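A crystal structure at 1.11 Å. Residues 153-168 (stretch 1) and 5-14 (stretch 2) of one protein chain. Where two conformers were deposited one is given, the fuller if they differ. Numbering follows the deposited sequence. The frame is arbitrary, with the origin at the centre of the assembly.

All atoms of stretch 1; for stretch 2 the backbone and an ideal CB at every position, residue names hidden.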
ATOM      1  N   LEU A 153      -1.700  -1.808  -8.892  1.00 11.55           N
ATOM      2  CA  LEU A 153      -0.503  -2.075  -9.630  1.00 11.37           C
ATOM      3  C   LEU A 153      -0.798  -2.750 -10.939  1.00 12.09           C
ATOM      4  O   LEU A 153      -1.794  -3.456 -11.102  1.00 13.82           O
ATOM      5  CB  LEU A 153       0.422  -2.983  -8.797  1.00 11.55           C
ATOM      6  CG  LEU A 153       0.828  -2.479  -7.422  1.00 10.97           C
ATOM      7  CD1 LEU A 153       1.680  -3.542  -6.719  1.00 11.57           C
ATOM      8  CD2 LEU A 153       1.578  -1.142  -7.510  1.00 11.30           C
ATOM      9  N   ASP A 154       0.133  -2.592 -11.869  1.00 12.67           N
ATOM     10  CA  ASP A 154       0.132  -3.265 -13.171  1.00 13.17           C
ATOM     11  C   ASP A 154       1.562  -3.765 -13.412  1.00 13.07           C
ATOM     12  O   ASP A 154       2.515  -2.962 -13.427  1.00 17.89           O
ATOM     13  CB  ASP A 154      -0.322  -2.330 -14.255  1.00 14.59           C
ATOM     14  CG  ASP A 154      -0.450  -2.958 -15.623  1.00 21.94           C
ATOM     15  OD1 ASP A 154      -0.582  -4.178 -15.703  1.00 30.81           O
ATOM     16  OD2 ASP A 154      -0.549  -2.209 -16.616  1.00 26.58           O
ATOM     17  N   TYR A 155       1.741  -5.016 -13.721  1.00 13.95           N
ATOM     18  CA  TYR A 155       3.017  -5.615 -14.048  1.00 13.17           C
ATOM     19  C   TYR A 155       3.097  -5.771 -15.576  1.00 12.17           C
ATOM     20  O   TYR A 155       2.234  -6.380 -16.189  1.00 14.35           O
ATOM     21  CB  TYR A 155       3.123  -6.980 -13.329  1.00 13.96           C
ATOM     22  CG  TYR A 155       4.294  -7.818 -13.730  1.00 13.06           C
ATOM     23  CD1 TYR A 155       5.606  -7.549 -13.282  1.00 13.96           C
ATOM     24  CD2 TYR A 155       4.126  -8.926 -14.515  1.00 12.20           C
ATOM     25  CE1 TYR A 155       6.667  -8.371 -13.634  1.00 15.19           C
ATOM     26  CE2 TYR A 155       5.184  -9.723 -14.881  1.00 13.58           C
ATOM     27  CZ  TYR A 155       6.449  -9.427 -14.493  1.00 14.43           C
ATOM     28  OH  TYR A 155       7.566 -10.163 -14.868  1.00 17.50           O
ATOM     29  N   ASP A 156       4.153  -5.237 -16.135  1.00 11.45           N
ATOM     30  CA  ASP A 156       4.429  -5.345 -17.566  1.00 11.81           C
ATOM     31  C   ASP A 156       5.195  -6.667 -17.773  1.00 11.33           C
ATOM     32  O   ASP A 156       6.373  -6.766 -17.424  1.00 11.63           O
ATOM     33  CB  ASP A 156       5.237  -4.149 -18.055  1.00 13.03           C
ATOM     34  CG  ASP A 156       5.465  -4.152 -19.537  1.00 15.92           C
ATOM     35  OD1 ASP A 156       5.423  -5.210 -20.166  1.00 17.99           O
ATOM     36  OD2 ASP A 156       5.694  -3.076 -20.122  1.00 20.14           O
ATOM     37  N   SER A 157       4.526  -7.648 -18.315  1.00 12.64           N
ATOM     38  CA  SER A 157       5.124  -8.965 -18.465  1.00 14.47           C
ATOM     39  C   SER A 157       6.284  -8.951 -19.506  1.00 14.16           C
ATOM     40  O   SER A 157       7.050  -9.873 -19.495  1.00 18.29           O
ATOM     41  CB  SER A 157       4.079  -9.908 -19.076  0.55 15.52           C
ATOM     42  OG  SER A 157       3.524  -9.524 -20.356  0.55 16.17           O
ATOM     43  N   SER A 158       6.348  -7.961 -20.360  1.00 14.73           N
ATOM     44  CA  SER A 158       7.446  -7.899 -21.348  1.00 15.57           C
ATOM     45  C   SER A 158       8.767  -7.482 -20.721  1.00 13.80           C
ATOM     46  O   SER A 158       9.838  -7.873 -21.174  1.00 15.07           O
ATOM     47  CB  SER A 158       7.027  -6.898 -22.459  0.53 16.28           C
ATOM     48  OG  SER A 158       7.051  -5.470 -22.254  0.53 18.90           O
ATOM     49  N   THR A 159       8.679  -6.621 -19.688  1.00 12.95           N
ATOM     50  CA  THR A 159       9.863  -5.962 -19.141  1.00 12.44           C
ATOM     51  C   THR A 159      10.151  -6.342 -17.717  1.00 11.93           C
ATOM     52  O   THR A 159      11.266  -6.105 -17.234  1.00 12.43           O
ATOM     53  CB  THR A 159       9.757  -4.437 -19.218  1.00 13.37           C
ATOM     54  OG1 THR A 159       8.642  -4.086 -18.371  1.00 13.46           O
ATOM     55  CG2 THR A 159       9.498  -3.961 -20.649  1.00 16.61           C
ATOM     56  N   GLY A 160       9.158  -6.864 -16.994  1.00 11.45           N
ATOM     57  CA  GLY A 160       9.299  -7.119 -15.567  1.00 11.72           C
ATOM     58  C   GLY A 160       9.013  -5.895 -14.701  1.00 11.28           C
ATOM     59  O   GLY A 160       9.106  -6.006 -13.471  1.00 11.87           O
ATOM     60  N   ASP A 161       8.688  -4.748 -15.267  1.00 11.67           N
ATOM     61  CA  ASP A 161       8.466  -3.553 -14.475  1.00 12.05           C
ATOM     62  C   ASP A 161       7.090  -3.558 -13.866  1.00 11.52           C
ATOM     63  O   ASP A 161       6.075  -3.932 -14.465  1.00 12.42           O
ATOM     64  CB  ASP A 161       8.681  -2.336 -15.352  1.00 13.89           C
ATOM     65  CG  ASP A 161      10.172  -2.096 -15.669  1.00 14.43           C
ATOM     66  OD1 ASP A 161      11.036  -2.500 -14.901  1.00 15.90           O
ATOM     67  OD2 ASP A 161      10.384  -1.483 -16.741  1.00 17.35           O
ATOM     68  N   ILE A 162       7.057  -3.111 -12.606  1.00 11.71           N
ATOM     69  CA  ILE A 162       5.829  -2.936 -11.810  1.00 11.08           C
ATOM     70  C   ILE A 162       5.463  -1.473 -11.764  1.00 11.37           C
ATOM     71  O   ILE A 162       6.294  -0.648 -11.338  1.00 12.15           O
ATOM     72  CB  ILE A 162       6.048  -3.460 -10.365  1.00 11.14           C
ATOM     73  CG1 ILE A 162       6.431  -4.935 -10.355  1.00 12.59           C
ATOM     74  CG2 ILE A 162       4.830  -3.190  -9.507  1.00 12.08           C
ATOM     75  CD1 ILE A 162       7.104  -5.395  -9.066  1.00 15.65           C
ATOM     76  N   TYR A 163       4.260  -1.157 -12.201  1.00 11.38           N
ATOM     77  CA  TYR A 163       3.762   0.207 -12.254  1.00 11.69           C
ATOM     78  C   TYR A 163       2.635   0.406 -11.225  1.00 11.63           C
ATOM     79  O   TYR A 163       1.790  -0.483 -11.044  1.00 12.54           O
ATOM     80  CB  TYR A 163       3.176   0.507 -13.639  1.00 13.13           C
ATOM     81  CG  TYR A 163       4.237   0.574 -14.720  1.00 13.11           C
ATOM     82  CD1 TYR A 163       4.685  -0.555 -15.371  1.00 13.90           C
ATOM     83  CD2 TYR A 163       4.857   1.775 -15.032  1.00 14.46           C
ATOM     84  CE1 TYR A 163       5.656  -0.455 -16.327  1.00 15.07           C
ATOM     85  CE2 TYR A 163       5.843   1.871 -15.983  1.00 15.62           C
ATOM     86  CZ  TYR A 163       6.275   0.741 -16.636  1.00 15.54           C
ATOM     87  OH  TYR A 163       7.226   0.859 -17.583  1.00 19.19           O
ATOM     88  N   ALA A 164       2.600   1.590 -10.631  1.00 11.40           N
ATOM     89  CA  ALA A 164       1.444   2.063  -9.896  1.00 11.13           C
ATOM     90  C   ALA A 164       0.558   2.837 -10.869  1.00 11.09           C
ATOM     91  O   ALA A 164       1.050   3.666 -11.618  1.00 11.93           O
ATOM     92  CB  ALA A 164       1.889   2.965  -8.740  1.00 11.46           C
ATOM     93  N   VAL A 165      -0.733   2.520 -10.851  1.00 11.16           N
ATOM     94  CA  VAL A 165      -1.683   3.061 -11.851  1.00 11.83           C
ATOM     95  C   VAL A 165      -2.939   3.655 -11.266  1.00 11.32           C
ATOM     96  O   VAL A 165      -3.735   4.231 -12.017  1.00 12.54           O
ATOM     97  CB  VAL A 165      -2.010   2.000 -12.925  1.00 12.66           C
ATOM     98  CG1 VAL A 165      -0.743   1.605 -13.666  1.00 14.60           C
ATOM     99  CG2 VAL A 165      -2.734   0.793 -12.335  1.00 13.72           C
ATOM    100  N   GLY A 166      -3.185   3.525  -9.963  1.00 10.68           N
ATOM    101  CA  GLY A 166      -4.326   4.183  -9.367  1.00 10.93           C
ATOM    102  C   GLY A 166      -4.387   3.862  -7.881  1.00 10.22           C
ATOM    103  O   GLY A 166      -3.495   3.246  -7.345  1.00 10.53           O
ATOM    104  N   THR A 167      -5.478   4.302  -7.239  1.00 10.08           N
ATOM    105  CA  THR A 167      -5.783   3.895  -5.876  1.00  9.97           C
ATOM    106  C   THR A 167      -7.249   3.555  -5.800  1.00  9.86           C
ATOM    107  O   THR A 167      -8.043   4.014  -6.623  1.00 11.02           O
ATOM    108  CB  THR A 167      -5.411   4.944  -4.809  1.00  9.95           C
ATOM    109  OG1 THR A 167      -6.278   6.074  -4.909  1.00 10.57           O
ATOM    110  CG2 THR A 167      -3.971   5.406  -4.959  1.00 10.96           C
ATOM    111  N   ASN A 168      -7.635   2.778  -4.792  1.00 10.03           N
ATOM    112  CA  ASN A 168      -9.038   2.438  -4.610  1.00 10.26           C
ATOM    113  C   ASN A 168      -9.795   3.455  -3.784  1.00 10.08           C
ATOM    114  O   ASN A 168     -11.029   3.372  -3.677  1.00 11.30           O
ATOM    115  CB  ASN A 168      -9.237   1.050  -4.012  1.00 10.58           C
ATOM    116  CG  ASN A 168      -8.733   0.916  -2.582  1.00  9.85           C
ATOM    117  OD1 ASN A 168      -7.990   1.799  -2.099  1.00 10.15           O
ATOM    118  ND2 ASN A 168      -9.085  -0.172  -1.926  1.00 10.89           N
ATOM    119  N   UNK A   5      -1.673   8.141 -17.945  1.00 22.33           N
ATOM    120  CA  UNK A   5      -1.701   6.827 -18.599  1.00 24.99           C
ATOM    121  C   UNK A   5      -2.014   5.690 -17.648  1.00 21.42           C
ATOM    122  O   UNK A   5      -1.949   4.546 -18.073  1.00 22.42           O
ATOM    123  CB  UNK A   5      -0.357   6.555 -19.278  1.00 24.99           C
ATOM    124  N   UNK A   6      -2.276   6.028 -16.381  1.00 19.09           N
ATOM    125  CA  UNK A   6      -2.784   5.038 -15.485  1.00 17.59           C
ATOM    126  C   UNK A   6      -4.265   4.861 -15.572  1.00 17.77           C
ATOM    127  O   UNK A   6      -4.874   5.050 -16.654  1.00 22.52           O
ATOM    128  CB  UNK A   6      -2.393   5.390 -14.048  1.00 17.59           C
ATOM    129  N   UNK A   7      -4.951   4.459 -14.494  1.00 16.26           N
ATOM    130  CA  UNK A   7      -6.386   4.291 -14.498  1.00 17.40           C
ATOM    131  C   UNK A   7      -7.075   5.572 -14.099  1.00 16.33           C
ATOM    132  O   UNK A   7      -6.700   6.249 -13.161  1.00 14.84           O
ATOM    133  CB  UNK A   7      -6.798   3.151 -13.564  1.00 17.40           C
ATOM    134  N   UNK A   8      -8.142   5.883 -14.868  1.00 18.90           N
ATOM    135  CA  UNK A   8      -9.124   6.892 -14.472  1.00 17.04           C
ATOM    136  C   UNK A   8      -8.430   8.211 -14.109  1.00 15.81           C
ATOM    137  O   UNK A   8      -8.817   8.879 -13.160  1.00 15.09           O
ATOM    138  CB  UNK A   8      -9.958   6.389 -13.292  1.00 17.04           C
ATOM    139  N   UNK A   9      -7.458   8.638 -14.900  1.00 17.16           N
ATOM    140  CA  UNK A   9      -6.834   9.936 -14.772  1.00 17.17           C
ATOM    141  C   UNK A   9      -5.518   9.957 -13.945  1.00 15.89           C
ATOM    142  O   UNK A   9      -4.873  10.996 -13.900  1.00 16.51           O
ATOM    143  CB  UNK A   9      -7.846  10.894 -14.139  1.00 17.17           C
ATOM    144  N   UNK A  10      -5.186   8.859 -13.300  1.00 13.40           N
ATOM    145  CA  UNK A  10      -3.949   8.729 -12.577  1.00 12.66           C
ATOM    146  C   UNK A  10      -2.782   8.574 -13.519  1.00 13.53           C
ATOM    147  O   UNK A  10      -2.957   8.091 -14.653  1.00 15.08           O
ATOM    148  CB  UNK A  10      -4.015   7.543 -11.613  1.00 12.66           C
ATOM    149  N   UNK A  11      -1.568   8.894 -13.081  1.00 13.48           N
ATOM    150  CA  UNK A  11      -0.344   8.584 -13.854  1.00 14.26           C
ATOM    151  C   UNK A  11      -0.016   7.125 -13.761  1.00 13.96           C
ATOM    152  O   UNK A  11      -0.407   6.405 -12.830  1.00 14.19           O
ATOM    153  CB  UNK A  11       0.847   9.410 -13.363  1.00 14.26           C
ATOM    154  N   UNK A  12       0.725   6.648 -14.741  1.00 15.46           N
ATOM    155  CA  UNK A  12       1.368   5.344 -14.741  1.00 15.01           C
ATOM    156  C   UNK A  12       2.818   5.590 -14.333  1.00 15.73           C
ATOM    157  O   UNK A  12       3.580   6.200 -15.055  1.00 20.21           O
ATOM    158  CB  UNK A  12       1.263   4.651 -16.101  1.00 15.01           C
ATOM    159  N   UNK A  13       3.215   5.117 -13.151  1.00 14.05           N
ATOM    160  CA  UNK A  13       4.506   5.357 -12.539  1.00 14.47           C
ATOM    161  C   UNK A  13       5.233   4.061 -12.313  1.00 13.61           C
ATOM    162  O   UNK A  13       4.709   3.166 -11.665  1.00 13.17           O
ATOM    163  CB  UNK A  13       4.350   6.115 -11.219  1.00 14.47           C
ATOM    164  N   UNK A  14       6.479   3.930 -12.779  1.00 14.00           N
ATOM    165  CA  UNK A  14       7.258   2.748 -12.528  1.00 13.25           C
ATOM    166  C   UNK A  14       7.782   2.724 -11.108  1.00 13.55           C
ATOM    167  O   UNK A  14       8.562   3.603 -10.697  1.00 17.44           O
ATOM    168  CB  UNK A  14       8.416   2.656 -13.524  1.00 13.25           C
TER

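Position 5 has nothing of stretch 1 within reach of its CB, so most residues would do. It is Asp 5.

At position 6 an ideal CB would lie 2.7 Å from Val 165 O and 2.5 Å from the carbonyl O of position 11. Both clash, so the site calls for glycine, and it is Gly 6.

Position 7 is anchored by its backbone, whose N donates to Val 165 O at 2.8 Å. Its CB points sideways, so a medium apolar side chain suits: leucine, isoleucine, valine or methionine. Leu 7 brings CD1 to 3.8 Å from Val 165 CG2.

Positions 8 and 9 are the middle of a type I' turn and touch nothing of stretch 1. With phi positive at both, position 8 favours asparagine, aspartate or glycine; it is Ala 8. At position 9, phi 96° would jam a CB against the preceding carbonyl; it is Gly 9.

At position 10 the CB points toward stretch 1, 4.1 Å from Gly 166 CA. Glycine offers a flat, bare patch of backbone there, which invites a broad apolar or aromatic side chain. Phe 10 lays one ring face over it, Gly 166 CA standing 3.8 Å from the centroid of the Phe 10 ring in a CH-pi contact.

Position 11 turns its CB away, so many residues would fit, proline among them at phi -75°. It is Pro 11.

Position 12 starts sideways, but beyond it lie the Tyr 163 ring and the carboxylates of Asp 154 and Asp 156. A long cation is the natural answer; lysine could reach for the charge, while only a guanidinium could also stack flat. Arg 12, extended through chi3, does both: its guanidinium lies on Tyr 163, centres 4.1 Å apart, and Arg 12 NH1 makes a salt bridge to Asp 154 OD2 at 2.7 Å.

Position 13 pairs with Ala 164 through two backbone hydrogen bonds. Its CB shares a sheet face with the small Ala 164, leaving room for a beta-branched or aromatic residue. Tyr 13 takes it, its end leading away.

Position 14 faces the Tyr 163 ring, its CB 3.6 Å from Tyr 163 CE2, with the Asp 161 carboxylate farther out. A long chain with a positive end suits, lysine or arginine. Lys 14 runs past Tyr 163, and its NZ makes a salt bridge to Asp 161 OD2 with a weak 3.2 Å hydrogen bond.

Stretch 2 5-14: DGLAGFPRYK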
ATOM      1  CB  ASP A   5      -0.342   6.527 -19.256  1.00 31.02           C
ATOM      2  CG  ASP A   5      -0.028   7.534 -20.376  1.00 37.69           C
ATOM      3  OD1 ASP A   5      -0.967   8.096 -21.006  1.00 50.77           O
ATOM      4  OD2 ASP A   5       1.180   7.749 -20.632  1.00 41.73           O
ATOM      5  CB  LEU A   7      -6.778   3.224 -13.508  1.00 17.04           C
ATOM      6  CG  LEU A   7      -6.239   1.805 -13.702  1.00 17.83           C
ATOM      7  CD1 LEU A   7      -6.540   0.937 -12.490  1.00 19.06           C
ATOM      8  CD2 LEU A   7      -6.780   1.303 -15.067  1.00 23.26           C
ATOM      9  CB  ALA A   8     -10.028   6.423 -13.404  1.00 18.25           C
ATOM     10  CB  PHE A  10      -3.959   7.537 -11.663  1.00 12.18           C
ATOM     11  CG  PHE A  10      -4.612   7.741 -10.309  1.00 11.19           C
ATOM     12  CD1 PHE A  10      -5.965   7.734 -10.125  1.00 12.57           C
ATOM     13  CD2 PHE A  10      -3.808   7.918  -9.190  1.00 11.42           C
ATOM     14  CE1 PHE A  10      -6.526   7.872  -8.905  1.00 12.60           C
ATOM     15  CE2 PHE A  10      -4.401   8.035  -7.927  1.00 11.48           C
ATOM     16  CZ  PHE A  10      -5.756   8.010  -7.786  1.00 11.72           C
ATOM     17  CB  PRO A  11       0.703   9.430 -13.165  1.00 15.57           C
ATOM     18  CG  PRO A  11       0.229   9.603 -11.752  1.00 15.00           C
ATOM     19  CD  PRO A  11      -1.248   9.549 -11.792  1.00 14.40           C
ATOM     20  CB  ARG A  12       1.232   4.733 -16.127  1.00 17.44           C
ATOM     21  CG  ARG A  12       1.918   3.370 -16.315  1.00 18.29           C
ATOM     22  CD  ARG A  12       1.595   2.848 -17.716  1.00 18.86           C
ATOM     23  NE  ARG A  12       2.253   1.568 -17.981  1.00 20.55           N
ATOM     24  CZ  ARG A  12       1.714   0.412 -17.664  1.00 21.02           C
ATOM     25  NH1 ARG A  12       0.530   0.269 -17.062  1.00 21.19           N
ATOM     26  NH2 ARG A  12       2.419  -0.694 -17.960  1.00 24.56           N
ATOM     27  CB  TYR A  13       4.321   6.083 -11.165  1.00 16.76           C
ATOM     28  CG  TYR A  13       5.535   6.118 -10.285  1.00 16.12           C
ATOM     29  CD1 TYR A  13       6.595   6.931 -10.733  1.00 18.81           C
ATOM     30  CD2 TYR A  13       5.707   5.383  -9.101  1.00 16.74           C
ATOM     31  CE1 TYR A  13       7.750   6.992  -9.961  1.00 21.52           C
ATOM     32  CE2 TYR A  13       6.878   5.424  -8.363  1.00 16.67           C
ATOM     33  CZ  TYR A  13       7.872   6.242  -8.793  1.00 18.24           C
ATOM     34  OH  TYR A  13       9.078   6.251  -8.047  1.00 21.60           O
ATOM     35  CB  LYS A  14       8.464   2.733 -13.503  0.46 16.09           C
ATOM     36  CG  LYS A  14       9.203   1.392 -13.406  0.46 15.99           C
ATOM     37  CD  LYS A  14      10.498   1.408 -14.252  0.46 17.64           C
ATOM     38  CE  LYS A  14      10.274   1.774 -15.711  0.46 20.26           C
ATOM     39  NZ  LYS A  14      11.514   1.554 -16.499  0.46 34.20           N
TER
HETATM   40  O   HOH W   1       4.739  -0.651 -19.685  1.00 29.55           O
HETATM   41  O   HOH W   2       1.581  -3.587 -18.559  1.00 37.67           O
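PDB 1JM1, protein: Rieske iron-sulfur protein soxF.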